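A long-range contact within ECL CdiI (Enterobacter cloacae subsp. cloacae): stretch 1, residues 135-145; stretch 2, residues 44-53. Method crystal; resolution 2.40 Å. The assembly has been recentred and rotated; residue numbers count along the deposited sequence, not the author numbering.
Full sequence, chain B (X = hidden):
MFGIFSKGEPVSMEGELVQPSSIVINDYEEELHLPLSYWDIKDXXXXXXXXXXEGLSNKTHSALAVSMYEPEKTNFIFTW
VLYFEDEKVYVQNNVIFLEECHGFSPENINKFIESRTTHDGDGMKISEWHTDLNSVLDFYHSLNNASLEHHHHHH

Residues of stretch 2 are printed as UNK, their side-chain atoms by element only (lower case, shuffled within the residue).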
ATOM      1  N   SER B 135      12.425  -2.397 -16.570  1.00 32.56           N
ATOM      2  CA  SER B 135      10.977  -2.268 -16.606  1.00 39.18           C
ATOM      3  C   SER B 135      10.562  -1.103 -15.701  1.00 34.90           C
ATOM      4  O   SER B 135       9.550  -0.445 -15.943  1.00 34.12           O
ATOM      5  CB  SER B 135      10.283  -3.578 -16.225  1.00 27.26           C
ATOM      6  OG  SER B 135      10.495  -3.856 -14.860  1.00 36.31           O
ATOM      7  N   VAL B 136      11.368  -0.824 -14.683  1.00 24.79           N
ATOM      8  CA  VAL B 136      11.106   0.321 -13.814  1.00 23.52           C
ATOM      9  C   VAL B 136      11.486   1.619 -14.515  1.00 33.93           C
ATOM     10  O   VAL B 136      10.785   2.627 -14.412  1.00 29.75           O
ATOM     11  CB  VAL B 136      11.851   0.205 -12.477  1.00 33.45           C
ATOM     12  CG1 VAL B 136      11.668   1.478 -11.656  1.00 32.85           C
ATOM     13  CG2 VAL B 136      11.348  -1.015 -11.704  1.00 23.71           C
ATOM     14  N   LEU B 137      12.601   1.587 -15.234  1.00 34.51           N
ATOM     15  CA  LEU B 137      12.988   2.717 -16.060  1.00 31.97           C
ATOM     16  C   LEU B 137      11.871   3.083 -17.033  1.00 30.60           C
ATOM     17  O   LEU B 137      11.514   4.252 -17.155  1.00 37.15           O
ATOM     18  CB  LEU B 137      14.251   2.387 -16.833  1.00 29.47           C
ATOM     19  CG  LEU B 137      15.525   2.325 -16.010  1.00 34.40           C
ATOM     20  CD1 LEU B 137      16.719   1.928 -16.893  1.00 34.54           C
ATOM     21  CD2 LEU B 137      15.746   3.672 -15.337  1.00 33.01           C
ATOM     22  N   ASP B 138      11.320   2.087 -17.725  1.00 30.67           N
ATOM     23  CA  ASP B 138      10.273   2.355 -18.712  1.00 28.80           C
ATOM     24  C   ASP B 138       9.087   3.064 -18.032  1.00 34.54           C
ATOM     25  O   ASP B 138       8.602   4.089 -18.514  1.00 27.46           O
ATOM     26  CB  ASP B 138       9.816   1.064 -19.408  1.00 37.64           C
ATOM     27  CG  ASP B 138      10.932   0.394 -20.220  1.00 43.42           C
ATOM     28  OD1 ASP B 138      11.821   1.110 -20.742  1.00 43.79           O
ATOM     29  OD2 ASP B 138      10.917  -0.857 -20.324  1.00 44.25           O
ATOM     30  N   PHE B 139       8.663   2.546 -16.880  1.00 25.55           N
ATOM     31  CA  PHE B 139       7.596   3.186 -16.121  1.00 29.29           C
ATOM     32  C   PHE B 139       7.967   4.605 -15.672  1.00 35.41           C
ATOM     33  O   PHE B 139       7.139   5.508 -15.690  1.00 34.11           O
ATOM     34  CB  PHE B 139       7.224   2.344 -14.901  1.00 23.19           C
ATOM     35  CG  PHE B 139       6.062   2.894 -14.121  1.00 19.72           C
ATOM     36  CD1 PHE B 139       4.829   3.062 -14.722  1.00 19.80           C
ATOM     37  CD2 PHE B 139       6.203   3.212 -12.780  1.00 27.80           C
ATOM     38  CE1 PHE B 139       3.756   3.550 -14.007  1.00 24.33           C
ATOM     39  CE2 PHE B 139       5.148   3.707 -12.055  1.00 24.94           C
ATOM     40  CZ  PHE B 139       3.912   3.879 -12.669  1.00 30.98           C
ATOM     41  N   TYR B 140       9.212   4.785 -15.251  1.00 32.27           N
ATOM     42  CA  TYR B 140       9.710   6.104 -14.886  1.00 33.05           C
ATOM     43  C   TYR B 140       9.639   7.057 -16.083  1.00 33.74           C
ATOM     44  O   TYR B 140       9.127   8.162 -15.982  1.00 34.18           O
ATOM     45  CB  TYR B 140      11.141   5.967 -14.383  1.00 30.68           C
ATOM     46  CG  TYR B 140      11.950   7.245 -14.354  1.00 33.28           C
ATOM     47  CD1 TYR B 140      11.666   8.251 -13.446  1.00 33.37           C
ATOM     48  CD2 TYR B 140      13.011   7.427 -15.215  1.00 28.74           C
ATOM     49  CE1 TYR B 140      12.408   9.402 -13.411  1.00 38.72           C
ATOM     50  CE2 TYR B 140      13.774   8.576 -15.175  1.00 32.50           C
ATOM     51  CZ  TYR B 140      13.468   9.564 -14.277  1.00 43.66           C
ATOM     52  OH  TYR B 140      14.226  10.721 -14.238  1.00 55.68           O
ATOM     53  N   HIS B 141      10.142   6.612 -17.225  1.00 25.15           N
ATOM     54  CA  HIS B 141      10.077   7.410 -18.448  1.00 30.80           C
ATOM     55  C   HIS B 141       8.645   7.747 -18.886  1.00 32.58           C
ATOM     56  O   HIS B 141       8.388   8.847 -19.380  1.00 34.49           O
ATOM     57  CB  HIS B 141      10.833   6.699 -19.573  1.00 27.57           C
ATOM     58  CG  HIS B 141      12.314   6.681 -19.367  1.00 33.67           C
ATOM     59  ND1 HIS B 141      13.124   5.676 -19.846  1.00 35.27           N
ATOM     60  CD2 HIS B 141      13.134   7.549 -18.726  1.00 34.64           C
ATOM     61  CE1 HIS B 141      14.380   5.923 -19.509  1.00 36.64           C
ATOM     62  NE2 HIS B 141      14.410   7.055 -18.830  1.00 35.06           N
ATOM     63  N   SER B 142       7.711   6.814 -18.706  1.00 26.79           N
ATOM     64  CA  SER B 142       6.354   7.046 -19.203  1.00 32.27           C
ATOM     65  C   SER B 142       5.645   8.102 -18.364  1.00 38.01           C
ATOM     66  O   SER B 142       4.795   8.848 -18.858  1.00 43.74           O
ATOM     67  CB  SER B 142       5.536   5.764 -19.207  1.00 29.54           C
ATOM     68  OG  SER B 142       5.354   5.308 -17.883  1.00 36.01           O
ATOM     69  N   LEU B 143       5.987   8.162 -17.086  1.00 33.27           N
ATOM     70  CA  LEU B 143       5.401   9.161 -16.225  1.00 38.93           C
ATOM     71  C   LEU B 143       6.008  10.492 -16.614  1.00 42.46           C
ATOM     72  O   LEU B 143       5.369  11.532 -16.515  1.00 43.74           O
ATOM     73  CB  LEU B 143       5.705   8.844 -14.768  1.00 42.80           C
ATOM     74  CG  LEU B 143       5.036   7.571 -14.257  1.00 41.63           C
ATOM     75  CD1 LEU B 143       5.557   7.236 -12.873  1.00 31.28           C
ATOM     76  CD2 LEU B 143       3.519   7.723 -14.259  1.00 30.35           C
ATOM     77  N   ASN B 144       7.253  10.435 -17.072  1.00 46.45           N
ATOM     78  CA  ASN B 144       8.033  11.626 -17.391  1.00 60.12           C
ATOM     79  C   ASN B 144       7.533  12.283 -18.684  1.00 68.47           C
ATOM     80  O   ASN B 144       7.871  13.430 -18.995  1.00 48.42           O
ATOM     81  CB  ASN B 144       9.512  11.231 -17.492  1.00 60.39           C
ATOM     82  CG  ASN B 144      10.454  12.419 -17.472  1.00 62.80           C
ATOM     83  OD1 ASN B 144      10.203  13.427 -16.814  1.00 70.82           O
ATOM     84  ND2 ASN B 144      11.559  12.295 -18.193  1.00 55.84           N
ATOM     85  N   ASN B 145       6.723  11.527 -19.427  1.00 65.56           N
ATOM     86  CA  ASN B 145       6.078  11.987 -20.658  1.00 70.79           C
ATOM     87  C   ASN B 145       4.564  11.939 -20.526  1.00 76.76           C
ATOM     88  O   ASN B 145       3.874  11.393 -21.388  1.00 80.01           O
ATOM     89  CB  ASN B 145       6.496  11.116 -21.841  1.00 61.67           C
ATOM     90  CG  ASN B 145       7.876  11.455 -22.352  1.00 63.21           C
ATOM     91  OD1 ASN B 145       8.016  12.192 -23.332  1.00 65.71           O
ATOM     92  ND2 ASN B 145       8.911  10.915 -21.697  1.00 51.73           N
ATOM     93  N   UNK B  44      -0.775  11.676  -7.924  1.00 31.35           N
ATOM     94  CA  UNK B  44      -0.179  10.396  -7.579  1.00 24.02           C
ATOM     95  C   UNK B  44       0.993  10.179  -8.502  1.00 31.79           C
ATOM     96  O   UNK B  44       2.090   9.812  -8.066  1.00 38.27           O
ATOM     97  c   UNK B  44      -1.171   9.249  -7.755  1.00 22.17           C
ATOM     98  c   UNK B  44      -1.614   8.219  -5.478  1.00 26.58           C
ATOM     99  c   UNK B  44      -4.208   9.224  -5.431  1.00 29.31           C
ATOM    100  c   UNK B  44      -3.376   9.472  -6.521  1.00 25.33           C
ATOM    101  c   UNK B  44      -2.067   8.983  -6.560  1.00 24.26           C
ATOM    102  c   UNK B  44      -2.442   7.968  -4.370  1.00 28.68           C
ATOM    103  o   UNK B  44      -4.569   8.237  -3.269  1.00 33.36           O
ATOM    104  c   UNK B  44      -3.740   8.476  -4.354  1.00 34.51           C
ATOM    105  N   UNK B  45       0.761  10.452  -9.781  1.00 31.93           N
ATOM    106  CA  UNK B  45       1.753  10.191 -10.825  1.00 34.09           C
ATOM    107  C   UNK B  45       2.958  11.114 -10.681  1.00 31.23           C
ATOM    108  O   UNK B  45       4.098  10.703 -10.889  1.00 27.92           O
ATOM    109  c   UNK B  45      -0.353   9.346 -14.028  1.00 29.27           C
ATOM    110  c   UNK B  45       1.128  10.334 -12.222  1.00 30.53           C
ATOM    111  c   UNK B  45       0.278   9.140 -12.648  1.00 29.82           C
ATOM    112  c   UNK B  45      -0.746   8.001 -14.622  1.00 36.50           C
ATOM    113  n   UNK B  45      -1.396   8.124 -15.950  1.00 37.86           N
ATOM    114  N   UNK B  46       2.707  12.363 -10.322  1.00 27.72           N
ATOM    115  CA  UNK B  46       3.810  13.285 -10.091  1.00 42.22           C
ATOM    116  C   UNK B  46       4.702  12.807  -8.936  1.00 40.08           C
ATOM    117  O   UNK B  46       5.926  12.819  -9.030  1.00 41.29           O
ATOM    118  c   UNK B  46       4.314  15.578  -9.208  1.00 65.93           C
ATOM    119  c   UNK B  46       3.279  14.690  -9.828  1.00 48.21           C
ATOM    120  n   UNK B  46       4.256  15.728  -7.885  1.00 71.92           N
ATOM    121  o   UNK B  46       5.171  16.117  -9.903  1.00 73.06           O
ATOM    122  N   UNK B  47       4.070  12.354  -7.864  1.00 39.96           N
ATOM    123  CA  UNK B  47       4.778  11.839  -6.707  1.00 30.10           C
ATOM    124  C   UNK B  47       5.621  10.614  -7.054  1.00 34.71           C
ATOM    125  O   UNK B  47       6.746  10.484  -6.584  1.00 45.65           O
ATOM    126  c   UNK B  47       3.785  11.497  -5.602  1.00 43.56           C
ATOM    127  o   UNK B  47       4.364  10.641  -4.640  1.00 44.32           O
ATOM    128  N   UNK B  48       5.078   9.726  -7.884  1.00 32.41           N
ATOM    129  CA  UNK B  48       5.801   8.532  -8.310  1.00 28.67           C
ATOM    130  C   UNK B  48       7.001   8.910  -9.175  1.00 29.66           C
ATOM    131  O   UNK B  48       8.074   8.324  -9.048  1.00 25.31           O
ATOM    132  c   UNK B  48       2.422   6.678  -8.940  1.00 28.28           C
ATOM    133  c   UNK B  48       4.880   7.596  -9.105  1.00 22.63           C
ATOM    134  c   UNK B  48       0.255   5.878  -8.077  1.00 28.11           C
ATOM    135  c   UNK B  48       3.654   7.135  -8.363  1.00 20.78           C
ATOM    136  c   UNK B  48       1.967   6.511 -10.260  1.00 29.95           C
ATOM    137  c   UNK B  48       3.486   7.076  -7.011  1.00 25.09           C
ATOM    138  c   UNK B  48      -0.170   5.728  -9.375  1.00 27.48           C
ATOM    139  n   UNK B  48       2.223   6.612  -6.702  1.00 29.85           N
ATOM    140  c   UNK B  48       0.672   6.035 -10.466  1.00 26.54           C
ATOM    141  c   UNK B  48       1.550   6.363  -7.872  1.00 28.93           C
ATOM    142  N   UNK B  49       6.809   9.886 -10.060  1.00 30.59           N
ATOM    143  CA  UNK B  49       7.900  10.386 -10.901  1.00 29.55           C
ATOM    144  C   UNK B  49       9.068  10.899 -10.050  1.00 27.13           C
ATOM    145  O   UNK B  49      10.214  10.548 -10.296  1.00 34.30           O
ATOM    146  c   UNK B  49       7.414  11.496 -11.838  1.00 27.41           C
ATOM    147  c   UNK B  49       8.451  12.048 -12.821  1.00 31.45           C
ATOM    148  c   UNK B  49       7.830  13.067 -13.768  1.00 34.85           C
ATOM    149  c   UNK B  49       9.075  10.933 -13.619  1.00 27.98           C
ATOM    150  N   UNK B  50       8.766  11.720  -9.051  1.00 29.54           N
ATOM    151  CA  UNK B  50       9.798  12.273  -8.170  1.00 39.17           C
ATOM    152  C   UNK B  50      10.482  11.171  -7.389  1.00 35.32           C
ATOM    153  O   UNK B  50      11.707  11.124  -7.318  1.00 38.40           O
ATOM    154  c   UNK B  50       7.997  16.967  -7.349  1.00 74.59           C
ATOM    155  c   UNK B  50       8.829  14.629  -7.819  1.00 56.80           C
ATOM    156  c   UNK B  50       8.328  15.606  -6.754  1.00 70.55           C
ATOM    157  c   UNK B  50       9.204  13.291  -7.192  1.00 42.93           C
ATOM    158  n   UNK B  50       7.156  17.794  -6.429  1.00 80.60           N
ATOM    159  N   UNK B  51       9.675  10.272  -6.826  1.00 32.42           N
ATOM    160  CA  UNK B  51      10.182   9.185  -5.991  1.00 30.42           C
ATOM    161  C   UNK B  51      11.070   8.226  -6.786  1.00 28.29           C
ATOM    162  O   UNK B  51      12.073   7.737  -6.284  1.00 31.49           O
ATOM    163  o   UNK B  51       9.471   7.371  -4.548  1.00 41.03           O
ATOM    164  c   UNK B  51       9.015   8.439  -5.349  1.00 31.79           C
ATOM    165  N   UNK B  52      10.678   7.962  -8.031  1.00 27.14           N
ATOM    166  CA  UNK B  52      11.437   7.114  -8.924  1.00 26.46           C
ATOM    167  C   UNK B  52      12.768   7.788  -9.308  1.00 34.23           C
ATOM    168  O   UNK B  52      13.834   7.165  -9.250  1.00 34.96           O
ATOM    169  c   UNK B  52       9.473   5.763  -9.854  1.00 31.30           C
ATOM    170  c   UNK B  52      10.596   6.774 -10.156  1.00 30.85           C
ATOM    171  c   UNK B  52       8.458   5.704 -10.985  1.00 32.55           C
ATOM    172  c   UNK B  52      10.037   4.368  -9.571  1.00 26.43           C
ATOM    173  N   UNK B  53      12.703   9.061  -9.676  1.00 26.79           N
ATOM    174  CA  UNK B  53      13.903   9.854  -9.884  1.00 28.55           C
ATOM    175  C   UNK B  53      14.916   9.752  -8.745  1.00 31.86           C
ATOM    176  O   UNK B  53      16.070   9.419  -8.984  1.00 35.15           O
TER

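Stretch 2 is helical throughout; the side-chain atoms identify each residue, and the CA-to-CB direction tells how it faces stretch 1. Position 44 carries one carbon, then a six-carbon ring bearing one oxygen, the pattern of a phenol; it is out of reach of stretch 1. It is Tyr 44. Position 45 has four carbons in a row ending in nitrogen, and its second side-chain carbon lies near Leu 143. This is Lys 45, whose CG is 3.9 Å from Leu 143 CD2, so the aliphatic part of the chain makes the contact.

Position 46 shows two carbons, the second carrying one oxygen and one nitrogen. Its CA-to-CB bond points away: Asn 46. Position 47, one carbon and one oxygen, is out of reach: Ser 47. At position 48, one carbon leads to fused five- and six-membered rings holding eight carbons and one nitrogen, an indole, and its CB lies 3.8 Å from Leu 143 CD1. It is Trp 48. Its CE3 meets the edge of the Phe 139 ring, 4.1 Å from Phe 139 CZ, while Leu 143 CD2 lies at the edge of the indole.

Position 49 has four carbons forked at the second, with one tip of the fork near Tyr 140. This is Leu 49; its CD1 is 3.7 Å from Tyr 140 CE1 and 4.1 Å from Leu 143 CB. Leu 143 CA and Leu 49 CA, 6.0 Å apart, are the nearest CA pair and mark the register.

Position 50 repeats the four-carbon chain ending in nitrogen but points away, as Lys 50. Position 51, one carbon and one oxygen, is again out of reach: Ser 51. Position 52 has four carbons forked at the second and points toward stretch 1, its CB 3.8 Å from Tyr 140 CD1. It is Leu 52, with CD1 3.8 Å from both Phe 139 CD2 and Leu 143 CD1, and CD2 3.9 Å from Val 136 CG1. Position 53 has no side-chain atoms, and its backbone N lies 3.8 Å from Tyr 140 CE1: Gly 53.

The contact works by reciprocal packing. Leu 52 sits as a knob among Val 136, Phe 139, Tyr 140 and Leu 143; Leu 143 in turn sits among Lys 45, Trp 48, Leu 49 and Leu 52. The helix axes approach to 9.3 Å at 131° between their N-to-C directions, burying 473 Å² in total. No hydrogen bond crosses; backbone bonds such as Leu 52 N to Trp 48 O, 2.8 Å, stay within each helix, leaving apolar packing to join them.

Stretch 2 44-53: YKNSWLKSLG
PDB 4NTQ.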